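Local coordinates for putative Outer membrane protein (Helicobacter pylori, PDB 6GW5), which is the adhesin domain of the outer membrane protein SabA and probably acts as a lectin that attaches the bacterium to host glycans, at residues N20-L25 / Y397-N402; E368-P373 / V377-I382. All coordinates share one frame; numbering follows the deposited sequence.

Contact 1 of 2, residues N20-L25 / Y397-N402; sequences NQVASL and YNYQIN
Val22 places CG1 opposite its own N, beside the carbonyl carbon (chi1 166°), and Tyr399 CG and Ile401 CG1 each lie beside their own N, opposite the carbonyl carbon (chi1 -65° and -64°); with all three CB atoms directed across the gap, Val22 CG1 becomes the point where both partners converge. Val22 CG1 lies 4.0 Å from Tyr399 CB and 4.2 Å from Tyr399 CD2, meeting the base of the tyrosine and the near side of its ring obliquely, and the two side chains cross at about a right angle. Ile401 reaches the same methyl with the end of its longer branch, CD1 at 4.2 Å from Val22 CG1, the two side chains running past each other in opposite senses. Ile401 CD1 is also 4.4 Å from Ala23 N, along the more exposed flank of the helix. No hydrogen bond joins the segments, and the CA atoms stay well apart, 7.7 Å between Val22 and Tyr399, so side chains do nearly all the bridging. The arrangement is a long helix, 3-32, predicted to be coiled coil, with a short two-stranded antiparallel sheet laid against it: strand 400-401 pairs with 383-384, Gln400 bonding to Thr384 through the backbone. Ile383 of the partner strand touches Val22, Tyr399 and Ile401 alike, and Val22 also meets Thr358 of helix 348-370. The Tyr399 ring stacks with Tyr359 of that helix, while Lys26, one turn on from Val22 in helix 3-32, donates a hydrogen bond from NZ to Tyr399 O.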
loop_
_atom_site.group_PDB
_atom_site.type_symbol
_atom_site.label_atom_id
_atom_site.label_comp_id
_atom_site.label_asym_id
_atom_site.label_seq_id
_atom_site.Cartn_x
_atom_site.Cartn_y
_atom_site.Cartn_z
ATOM N N ASN A 20 4.100 -22.966 -24.927
ATOM C CA ASN A 20 3.877 -22.542 -23.560
ATOM C C ASN A 20 2.987 -21.358 -23.544
ATOM O O ASN A 20 2.166 -21.215 -22.657
ATOM C CB ASN A 20 5.187 -22.212 -22.874
ATOM C CG ASN A 20 5.892 -23.452 -22.358
ATOM O OD1 ASN A 20 6.691 -24.023 -23.027
ATOM N ND2 ASN A 20 5.543 -23.875 -21.181
ATOM N N GLN A 21 3.184 -20.509 -24.554
ATOM C CA GLN A 21 2.456 -19.267 -24.733
ATOM C C GLN A 21 0.979 -19.599 -24.987
ATOM O O GLN A 21 0.088 -19.028 -24.393
ATOM C CB GLN A 21 3.093 -18.495 -25.921
ATOM C CG GLN A 21 2.657 -17.062 -26.095
ATOM C CD GLN A 21 3.290 -16.076 -25.109
ATOM O OE1 GLN A 21 4.311 -16.359 -24.440
ATOM N NE2 GLN A 21 2.711 -14.903 -25.034
ATOM N N VAL A 22 0.724 -20.532 -25.878
ATOM C CA VAL A 22 -0.632 -20.861 -26.148
ATOM C C VAL A 22 -1.324 -21.371 -24.890
ATOM O O VAL A 22 -2.446 -20.951 -24.593
ATOM C CB VAL A 22 -0.710 -21.884 -27.278
ATOM C CG1 VAL A 22 -2.114 -22.497 -27.354
ATOM C CG2 VAL A 22 -0.320 -21.206 -28.586
ATOM N N ALA A 23 -0.659 -22.261 -24.149
ATOM C CA ALA A 23 -1.224 -22.798 -22.899
ATOM C C ALA A 23 -1.595 -21.699 -21.886
ATOM O O ALA A 23 -2.637 -21.779 -21.193
ATOM C CB ALA A 23 -0.257 -23.773 -22.248
ATOM N N SER A 24 -0.748 -20.688 -21.811
ATOM C CA SER A 24 -0.939 -19.623 -20.860
ATOM C C SER A 24 -2.067 -18.693 -21.328
ATOM O O SER A 24 -2.903 -18.314 -20.544
ATOM C CB SER A 24 0.376 -18.877 -20.662
ATOM O OG SER A 24 0.234 -17.876 -19.703
ATOM N N LEU A 25 -2.061 -18.327 -22.606
ATOM C CA LEU A 25 -3.183 -17.610 -23.227
ATOM C C LEU A 25 -4.580 -18.315 -23.088
ATOM O O LEU A 25 -5.578 -17.657 -22.816
ATOM C CB LEU A 25 -2.859 -17.293 -24.685
ATOM C CG LEU A 25 -1.817 -16.175 -24.800
ATOM C CD1 LEU A 25 -1.341 -16.112 -26.235
ATOM C CD2 LEU A 25 -2.322 -14.779 -24.369
ATOM N N TYR A 397 -10.780 -20.859 -29.538
ATOM C CA TYR A 397 -9.437 -20.595 -29.038
ATOM C C TYR A 397 -8.868 -21.768 -28.229
ATOM O O TYR A 397 -7.752 -21.705 -27.752
ATOM C CB TYR A 397 -9.468 -19.290 -28.241
ATOM C CG TYR A 397 -9.983 -18.095 -29.038
ATOM C CD1 TYR A 397 -9.275 -17.613 -30.167
ATOM C CD2 TYR A 397 -11.171 -17.440 -28.675
ATOM C CE1 TYR A 397 -9.730 -16.508 -30.886
ATOM C CE2 TYR A 397 -11.635 -16.348 -29.382
ATOM C CZ TYR A 397 -10.925 -15.888 -30.479
ATOM O OH TYR A 397 -11.423 -14.816 -31.150
ATOM N N ASN A 398 -9.599 -22.882 -28.181
ATOM C CA ASN A 398 -9.244 -23.989 -27.354
ATOM C C ASN A 398 -8.306 -24.952 -28.064
ATOM O O ASN A 398 -8.609 -26.082 -28.319
ATOM C CB ASN A 398 -10.518 -24.638 -26.919
ATOM C CG ASN A 398 -10.325 -25.621 -25.802
ATOM O OD1 ASN A 398 -9.317 -25.605 -25.098
ATOM N ND2 ASN A 398 -11.312 -26.479 -25.616
ATOM N N TYR A 399 -7.115 -24.483 -28.365
ATOM C CA TYR A 399 -6.152 -25.282 -29.136
ATOM C C TYR A 399 -5.732 -26.497 -28.350
ATOM O O TYR A 399 -5.639 -26.407 -27.144
ATOM C CB TYR A 399 -4.912 -24.453 -29.461
ATOM C CG TYR A 399 -5.249 -23.317 -30.366
ATOM C CD1 TYR A 399 -5.429 -23.535 -31.718
ATOM C CD2 TYR A 399 -5.412 -22.026 -29.878
ATOM C CE1 TYR A 399 -5.777 -22.496 -32.567
ATOM C CE2 TYR A 399 -5.738 -20.976 -30.712
ATOM C CZ TYR A 399 -5.939 -21.216 -32.044
ATOM O OH TYR A 399 -6.264 -20.182 -32.879
ATOM N N GLN A 400 -5.503 -27.625 -29.019
ATOM C CA GLN A 400 -4.989 -28.829 -28.338
ATOM C C GLN A 400 -3.586 -29.025 -28.705
ATOM O O GLN A 400 -3.231 -29.037 -29.862
ATOM C CB GLN A 400 -5.783 -30.107 -28.645
ATOM C CG GLN A 400 -7.255 -30.037 -28.199
ATOM C CD GLN A 400 -7.526 -29.569 -26.727
ATOM O OE1 GLN A 400 -8.002 -28.456 -26.483
ATOM N NE2 GLN A 400 -7.289 -30.451 -25.767
ATOM N N ILE A 401 -2.773 -29.106 -27.687
ATOM C CA ILE A 401 -1.383 -29.452 -27.840
ATOM C C ILE A 401 -1.217 -30.914 -27.466
ATOM O O ILE A 401 -1.514 -31.326 -26.346
ATOM C CB ILE A 401 -0.523 -28.590 -26.901
ATOM C CG1 ILE A 401 -0.633 -27.108 -27.308
ATOM C CG2 ILE A 401 0.943 -29.062 -26.894
ATOM C CD1 ILE A 401 -0.558 -26.180 -26.143
ATOM N N ASN A 402 -0.696 -31.677 -28.399
ATOM C CA ASN A 402 -0.422 -33.082 -28.178
ATOM C C ASN A 402 0.644 -33.298 -27.106
ATOM O O ASN A 402 1.786 -32.891 -27.271
ATOM C CB ASN A 402 0.037 -33.726 -29.487
ATOM C CG ASN A 402 0.172 -35.223 -29.369
ATOM O OD1 ASN A 402 0.985 -35.735 -28.590
ATOM N ND2 ASN A 402 -0.640 -35.936 -30.108
#

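Contact 2 of 2, residues E368-P373 / V377-I382; sequences EISKLP and VNTKDI
Thr379 pushes its methyl CG2 against the last turn of helix 348-370, where it meets two consecutive residues. Thr379 CG2 lies 3.7 Å from Ser370 OG and 4.3 Å from Ile369 CG2, the latter a methyl-to-methyl touch at the inner, buried edge of the contact. This is the closely packed part: Ile369 and Thr379 both start out toward the other segment, and Leu15 of helix 3-32 lies against both side chains. The nearest CA atoms across the contact, those of Ser370 and Thr379, are 6.6 Å apart. Ser370 marks the change to the open side. Its OG stands beside its own backbone N (chi1 -73°) and hydrogen-bonds to Ser366 O one turn back in the helix, so its proton is engaged within the helix while OG meets the threonine methyl. Beyond it the contact thins: Ser370 OG is 4.1 Å from Lys380 N, and the lysine chain leads away from the helix on the exposed side. Lys380 N instead donates within the loop to Asn378 OD1 at 3.2 Å, in an Asx turn; the N-H···O angle is 152°, and the donor stands 40° out of the carbonyl plane. A type II beta turn from Thr379 to Ile382 overlaps it, closed by Ile382 N to Thr379 O at 3.1 Å. The contact thus brings the loop leading to strand 383-384 back against the C-terminal end of helix 348-370, with Tyr12 of helix 3-32 also touching Ile369, and Gln405 of helix 403-415 bonding through NE2 to the carbonyls of Asn378 and Lys380.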
loop_
_atom_site.group_PDB
_atom_site.type_symbol
_atom_site.label_atom_id
_atom_site.label_comp_id
_atom_site.label_asym_id
_atom_site.label_seq_id
_atom_site.Cartn_x
_atom_site.Cartn_y
_atom_site.Cartn_z
ATOM N N GLU A 368 7.919 -26.289 -41.030
ATOM C CA GLU A 368 9.300 -26.060 -41.429
ATOM C C GLU A 368 10.212 -27.079 -40.781
ATOM O O GLU A 368 11.082 -27.613 -41.429
ATOM C CB GLU A 368 9.787 -24.629 -41.155
ATOM C CG GLU A 368 9.065 -23.523 -41.950
ATOM C CD GLU A 368 8.926 -23.699 -43.484
ATOM O OE1 GLU A 368 9.866 -24.123 -44.185
ATOM O OE2 GLU A 368 7.849 -23.354 -44.019
ATOM N N ILE A 369 9.962 -27.407 -39.526
ATOM C CA ILE A 369 10.733 -28.441 -38.842
ATOM C C ILE A 369 10.588 -29.801 -39.526
ATOM O O ILE A 369 11.576 -30.483 -39.749
ATOM C CB ILE A 369 10.335 -28.543 -37.359
ATOM C CG1 ILE A 369 10.880 -27.320 -36.602
ATOM C CG2 ILE A 369 10.894 -29.820 -36.734
ATOM C CD1 ILE A 369 10.370 -27.164 -35.178
ATOM N N SER A 370 9.357 -30.175 -39.856
ATOM C CA SER A 370 9.064 -31.479 -40.446
ATOM C C SER A 370 9.849 -31.706 -41.728
ATOM O O SER A 370 10.311 -32.817 -41.983
ATOM C CB SER A 370 7.560 -31.641 -40.717
ATOM O OG SER A 370 6.859 -31.829 -39.488
ATOM N N LYS A 371 10.041 -30.633 -42.499
ATOM C CA LYS A 371 10.768 -30.676 -43.778
ATOM C C LYS A 371 12.305 -30.702 -43.659
ATOM O O LYS A 371 13.001 -30.562 -44.664
ATOM C CB LYS A 371 10.368 -29.478 -44.650
ATOM C CG LYS A 371 8.925 -29.454 -45.119
ATOM C CD LYS A 371 8.680 -28.121 -45.862
ATOM C CE LYS A 371 7.292 -27.910 -46.480
ATOM N NZ LYS A 371 6.370 -27.038 -45.665
ATOM N N LEU A 372 12.838 -30.889 -42.455
ATOM C CA LEU A 372 14.272 -31.011 -42.254
ATOM C C LEU A 372 14.602 -32.483 -42.153
ATOM O O LEU A 372 14.025 -33.175 -41.306
ATOM C CB LEU A 372 14.655 -30.249 -41.003
ATOM C CG LEU A 372 14.451 -28.723 -41.232
ATOM C CD1 LEU A 372 14.690 -27.810 -40.021
ATOM C CD2 LEU A 372 15.241 -28.223 -42.442
ATOM N N PRO A 373 15.485 -32.979 -43.049
ATOM C CA PRO A 373 15.798 -34.417 -43.007
ATOM C C PRO A 373 16.416 -34.861 -41.676
ATOM O O PRO A 373 16.116 -35.943 -41.184
ATOM C CB PRO A 373 16.776 -34.630 -44.176
ATOM C CG PRO A 373 17.165 -33.278 -44.678
ATOM C CD PRO A 373 16.298 -32.235 -44.034
ATOM N N VAL A 377 12.411 -35.180 -34.202
ATOM C CA VAL A 377 11.123 -35.178 -33.479
ATOM C C VAL A 377 9.880 -34.989 -34.344
ATOM O O VAL A 377 9.778 -34.032 -35.129
ATOM C CB VAL A 377 11.083 -34.088 -32.396
ATOM C CG1 VAL A 377 9.800 -34.186 -31.577
ATOM C CG2 VAL A 377 12.293 -34.218 -31.481
ATOM N N ASN A 378 8.891 -35.860 -34.139
ATOM C CA ASN A 378 7.607 -35.730 -34.834
ATOM C C ASN A 378 6.756 -34.596 -34.273
ATOM O O ASN A 378 6.417 -34.573 -33.115
ATOM C CB ASN A 378 6.791 -37.012 -34.781
ATOM C CG ASN A 378 5.491 -36.902 -35.568
ATOM O OD1 ASN A 378 5.322 -36.006 -36.388
ATOM N ND2 ASN A 378 4.545 -37.774 -35.271
ATOM N N THR A 379 6.395 -33.692 -35.162
ATOM C CA THR A 379 5.818 -32.409 -34.826
ATOM C C THR A 379 4.553 -32.099 -35.656
ATOM O O THR A 379 3.926 -31.051 -35.531
ATOM C CB THR A 379 7.017 -31.458 -35.062
ATOM O OG1 THR A 379 7.448 -30.849 -33.839
ATOM C CG2 THR A 379 6.744 -30.483 -36.089
ATOM N N LYS A 380 4.221 -33.026 -36.530
ATOM C CA LYS A 380 3.029 -32.935 -37.310
ATOM C C LYS A 380 1.798 -32.838 -36.397
ATOM O O LYS A 380 1.566 -33.709 -35.536
ATOM C CB LYS A 380 2.921 -34.155 -38.246
ATOM C CG LYS A 380 1.620 -34.299 -39.034
ATOM C CD LYS A 380 1.540 -33.332 -40.212
ATOM C CE LYS A 380 0.294 -33.568 -41.092
ATOM N NZ LYS A 380 0.513 -34.300 -42.384
ATOM N N ASP A 381 1.008 -31.783 -36.597
ATOM C CA ASP A 381 -0.200 -31.573 -35.820
ATOM C C ASP A 381 0.068 -31.543 -34.285
ATOM O O ASP A 381 -0.778 -31.926 -33.482
ATOM C CB ASP A 381 -1.241 -32.657 -36.165
ATOM C CG ASP A 381 -1.854 -32.496 -37.584
ATOM O OD1 ASP A 381 -1.830 -31.404 -38.193
ATOM O OD2 ASP A 381 -2.364 -33.500 -38.088
ATOM N N ILE A 382 1.254 -31.100 -33.877
ATOM C CA ILE A 382 1.540 -30.966 -32.452
ATOM C C ILE A 382 0.554 -29.986 -31.791
ATOM O O ILE A 382 0.211 -30.114 -30.623
ATOM C CB ILE A 382 3.008 -30.507 -32.209
ATOM C CG1 ILE A 382 3.369 -30.572 -30.725
ATOM C CG2 ILE A 382 3.287 -29.087 -32.723
ATOM C CD1 ILE A 382 4.868 -30.643 -30.512
#

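The two contacts lie about 18 Å apart between centres, on the same side of the chain's centre and close to the end of the elongated domain that holds both termini. Contact 2 is local, a reversal after helix 348-370, and is nested inside the long loop closed by contact 1, whose segments are 372 residues apart. They meet at the strand pair: Asn402 N lies 2.9 Å from Ile382 O, a probable hydrogen bond, and the Ile401 CG2 methyl packs against the same oxygen. Helix 3-32 lies beside both, so the N-terminal helix, the end of helix 348-370 and the strand pair that leads into helix 403-415 are gathered into one end of the adhesin domain.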